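Local coordinates for molybdopterin biosynthesis Mog protein (Mycobacterium tuberculosis, PDB 2G4R), which probably binds molybdopterin and takes part in a late step of molybdenum cofactor biosynthesis, at residues G94-D97 with A98-S102; L146-A149 with L150-A154. One frame throughout, in Å; residues are numbered along the deposited sequence.

Contact 1: residues G94-D97 with A98-S102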
# COMPACT_ATOMS: atom_id res chain seq x y z
N GLY A 94 -21.64 23.14 6.63
CA GLY A 94 -22.96 22.61 6.29
C GLY A 94 -22.90 21.31 5.49
O GLY A 94 -23.75 20.43 5.64
N LEU A 95 -21.90 21.19 4.63
CA LEU A 95 -21.78 20.02 3.78
C LEU A 95 -21.34 18.81 4.61
O LEU A 95 -21.95 17.74 4.46
CB LEU A 95 -20.74 20.26 2.69
CG LEU A 95 -20.57 19.18 1.61
CD1 LEU A 95 -21.91 18.70 1.11
CD2 LEU A 95 -19.71 19.72 0.44
N ALA A 96 -20.33 18.98 5.47
CA ALA A 96 -19.89 17.93 6.39
C ALA A 96 -21.04 17.46 7.32
O ALA A 96 -21.26 16.27 7.45
CB ALA A 96 -18.70 18.38 7.20
N ASP A 97 -21.80 18.41 7.87
CA ASP A 97 -22.96 18.12 8.74
C ASP A 97 -24.01 17.31 7.95
O ASP A 97 -24.46 16.29 8.40
CB ASP A 97 -23.57 19.43 9.30
CG ASP A 97 -22.62 20.21 10.28
OD1 ASP A 97 -21.47 19.77 10.58
OD2 ASP A 97 -23.06 21.28 10.76
N ALA A 98 -24.34 17.75 6.73
CA ALA A 98 -25.37 17.07 5.91
C ALA A 98 -24.91 15.65 5.58
O ALA A 98 -25.72 14.75 5.59
CB ALA A 98 -25.67 17.85 4.63
N ILE A 99 -23.64 15.48 5.22
CA ILE A 99 -23.06 14.13 5.02
C ILE A 99 -23.21 13.25 6.28
O ILE A 99 -23.62 12.09 6.16
CB ILE A 99 -21.60 14.19 4.53
CG1 ILE A 99 -21.54 14.75 3.09
CG2 ILE A 99 -20.91 12.78 4.57
CD1 ILE A 99 -20.12 15.24 2.68
N ARG A 100 -22.92 13.79 7.47
CA ARG A 100 -23.21 13.07 8.74
C ARG A 100 -24.66 12.72 8.87
O ARG A 100 -25.01 11.56 9.17
CB ARG A 100 -22.76 13.82 9.99
CG ARG A 100 -21.30 13.61 10.34
CD ARG A 100 -20.98 14.34 11.68
NE ARG A 100 -20.80 15.74 11.43
CZ ARG A 100 -19.66 16.28 10.96
NH1 ARG A 100 -19.64 17.58 10.76
NH2 ARG A 100 -18.56 15.55 10.69
N ARG A 101 -25.52 13.68 8.63
CA ARG A 101 -26.96 13.42 8.83
C ARG A 101 -27.55 12.47 7.80
O ARG A 101 -28.60 11.91 8.04
CB ARG A 101 -27.77 14.70 8.76
CG ARG A 101 -27.73 15.50 10.02
CD ARG A 101 -28.53 16.75 9.87
NE ARG A 101 -27.68 17.91 9.52
CZ ARG A 101 -27.73 18.59 8.37
NH1 ARG A 101 -28.61 18.31 7.42
NH2 ARG A 101 -26.91 19.60 8.20
N SER A 102 -26.86 12.30 6.67
CA SER A 102 -27.34 11.51 5.54
C SER A 102 -27.49 10.03 5.96
O SER A 102 -28.42 9.36 5.56
CB SER A 102 -26.38 11.67 4.34
OG SER A 102 -25.22 10.81 4.40
O HOH W 1 -25.88 21.49 6.75
O HOH W 2 -25.10 16.75 11.18
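D97 and R100, three residues apart on one helical turn, meet through a salt bridge in which R100 NH1 donates to D97 OD1 at 2.9 Å. The carboxylate offers its anti lone pair, on the side away from OD2, and OD1 lies close to the guanidinium plane, while the planes of the two groups are turned 58° against each other. With its chain bent at chi3 (-79°), R100 folds back over the backbone that precedes it, bringing A96 O 3.8 Å above the centre of one guanidinium face and A96 CB 3.8 Å from NH1. The other terminal nitrogen, NH2, is hydrogen-bonded to the carbonyls of S113 and G115, so both ends of the group are held and its rotation is restricted; D97 OD1 is also hydrogen-bonded to O1 of a bound Tris molecule, probably from the crystallisation liquor. R101 works differently, through water. Its guanidinium lies above D97 O, offset toward the rim, and one water at its edge joins R101 NH2 to G94 O, 2.6 Å from each. Beneath these side chains run the i to i+4 hydrogen bonds of the alpha-helix 93-102, such as R101 N to D97 O at 2.8 Å. The helix is amphipathic: charged groups gather on one side, while L95 and I99 lie buried on another, with L95 CG 4.1 Å from I99 CD1. These two pack on C117 and I126 of the sheet, and L95 also touches V141 of helix 132-143. Further along, S102 OG turns back to donate to I99 O at 2.7 Å.

Contact 2: residues L146-A149 with L150-A154; sequences LDHA and LEQIA
H148 lays one face of its imidazole over the CG methylene of Q152, one turn further along the helix. This is a CH-pi contact: CG sits 4.0 Å from the ring centroid, 21° off the ring normal, and its closest ring atom is H148 NE2 at 3.7 Å. A bend at chi2 (-75°) folds the Q152 chain back toward the ring. The amide and imidazole planes are only 4° apart, yet it is the methylene that covers the ring. The pair illustrates i to i+4 packing on an amphipathic alpha-helix, here the C-terminal helix 146-153, which packs against the beginnings of strands 65-69 and 123-128 in this probable molybdopterin-binding domain. H148 and Q152 occupy its exposed side.

L146 and L150 repeat the same spacing on the side turned to the protein. Their side chains cross at an angle, and CD1 of L146 lies 3.7 Å from both CG and CD1 of L150, so that one methyl of the first leucine rests against the branch point and one methyl of the second. Both touch V65 of strand 65-69, and L146 also reaches L124 and F37, in keeping with its burial. The carboxylate of D147 has its partner outside the helix: OD1 is hydrogen-bonded to T3 OG1, tying this helix to the start of the modelled chain. Four successive backbone hydrogen bonds run through the turn, from L150 N to L146 O (2.8 Å) up to I153 N to A149 O (3.0 Å). I153, itself packed on L124 and R122, has its side chain beside the last of these acceptors, with CG1 only 3.2 Å from A149 O.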
# COMPACT_ATOMS: atom_id res chain seq x y z
N LEU A 146 -22.96 19.41 -6.06
CA LEU A 146 -21.66 19.42 -6.75
C LEU A 146 -21.56 20.49 -7.85
O LEU A 146 -20.60 21.26 -7.90
CB LEU A 146 -21.32 18.04 -7.33
CG LEU A 146 -19.91 17.87 -7.98
CD1 LEU A 146 -18.77 18.39 -7.10
CD2 LEU A 146 -19.60 16.41 -8.34
N ASP A 147 -22.56 20.54 -8.74
CA ASP A 147 -22.46 21.41 -9.91
C ASP A 147 -22.43 22.87 -9.49
O ASP A 147 -21.59 23.66 -9.96
CB ASP A 147 -23.64 21.19 -10.86
CG ASP A 147 -23.55 19.89 -11.63
OD1 ASP A 147 -22.46 19.60 -12.21
OD2 ASP A 147 -24.56 19.15 -11.65
N HIS A 148 -23.33 23.22 -8.59
CA HIS A 148 -23.35 24.54 -8.02
C HIS A 148 -22.02 24.85 -7.31
O HIS A 148 -21.45 25.92 -7.56
CB HIS A 148 -24.52 24.65 -7.04
CG HIS A 148 -24.67 26.01 -6.45
ND1 HIS A 148 -25.16 27.08 -7.15
CD2 HIS A 148 -24.37 26.47 -5.21
CE1 HIS A 148 -25.17 28.15 -6.37
NE2 HIS A 148 -24.70 27.80 -5.19
N ALA A 149 -21.52 23.93 -6.46
CA ALA A 149 -20.27 24.13 -5.73
C ALA A 149 -19.09 24.38 -6.68
O ALA A 149 -18.33 25.32 -6.47
CB ALA A 149 -19.95 22.92 -4.80
N LEU A 150 -18.99 23.58 -7.74
CA LEU A 150 -17.92 23.77 -8.72
C LEU A 150 -18.04 25.07 -9.49
O LEU A 150 -17.04 25.71 -9.73
CB LEU A 150 -17.84 22.59 -9.69
CG LEU A 150 -17.42 21.33 -8.98
CD1 LEU A 150 -17.37 20.18 -9.96
CD2 LEU A 150 -16.09 21.53 -8.31
N GLU A 151 -19.27 25.46 -9.82
CA GLU A 151 -19.56 26.73 -10.46
C GLU A 151 -19.10 27.88 -9.59
O GLU A 151 -18.40 28.75 -10.08
CB GLU A 151 -21.05 26.90 -10.74
CG GLU A 151 -21.33 27.91 -11.86
CD GLU A 151 -22.80 28.04 -12.19
OE1 GLU A 151 -23.19 27.59 -13.30
OE2 GLU A 151 -23.56 28.62 -11.36
N GLN A 152 -19.46 27.85 -8.31
CA GLN A 152 -19.10 28.92 -7.37
C GLN A 152 -17.60 29.07 -7.17
O GLN A 152 -17.06 30.18 -7.21
CB GLN A 152 -19.81 28.72 -6.06
CG GLN A 152 -21.30 28.91 -6.17
CD GLN A 152 -21.66 30.38 -6.28
OE1 GLN A 152 -21.45 31.15 -5.34
NE2 GLN A 152 -22.20 30.78 -7.44
N ILE A 153 -16.92 27.95 -6.96
CA ILE A 153 -15.47 27.94 -6.82
C ILE A 153 -14.77 28.55 -8.05
O ILE A 153 -13.74 29.24 -7.91
CB ILE A 153 -14.89 26.50 -6.54
CG1 ILE A 153 -15.45 25.94 -5.22
CG2 ILE A 153 -13.37 26.53 -6.38
CD1 ILE A 153 -14.97 24.52 -4.87
N ALA A 154 -15.34 28.33 -9.23
CA ALA A 154 -14.73 28.84 -10.46
C ALA A 154 -15.02 30.32 -10.74
O ALA A 154 -14.48 30.86 -11.70
CB ALA A 154 -15.16 28.01 -11.63

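In the fold
Contacts 1 and 2 follow in series along the chain, contact 1 within helix 93-102 and contact 2 within the final helix, 146-153. Their centres lie about 18 Å apart and their nearest atoms about 6 Å apart, so the two do not touch. What they share is the mixed sheet: L95 and I99 of the first helix meet I126, I99 also L128, and L146 and I153 of the last helix meet L124, all on strand 123-128. Contact 1 also packs on strand 117-120 and helix 132-143, contact 2 on strand 65-69. Two separate helical turns thus cover different parts of one sheet, each presenting aliphatic side chains to strand 123-128, in a domain that probably binds molybdopterin.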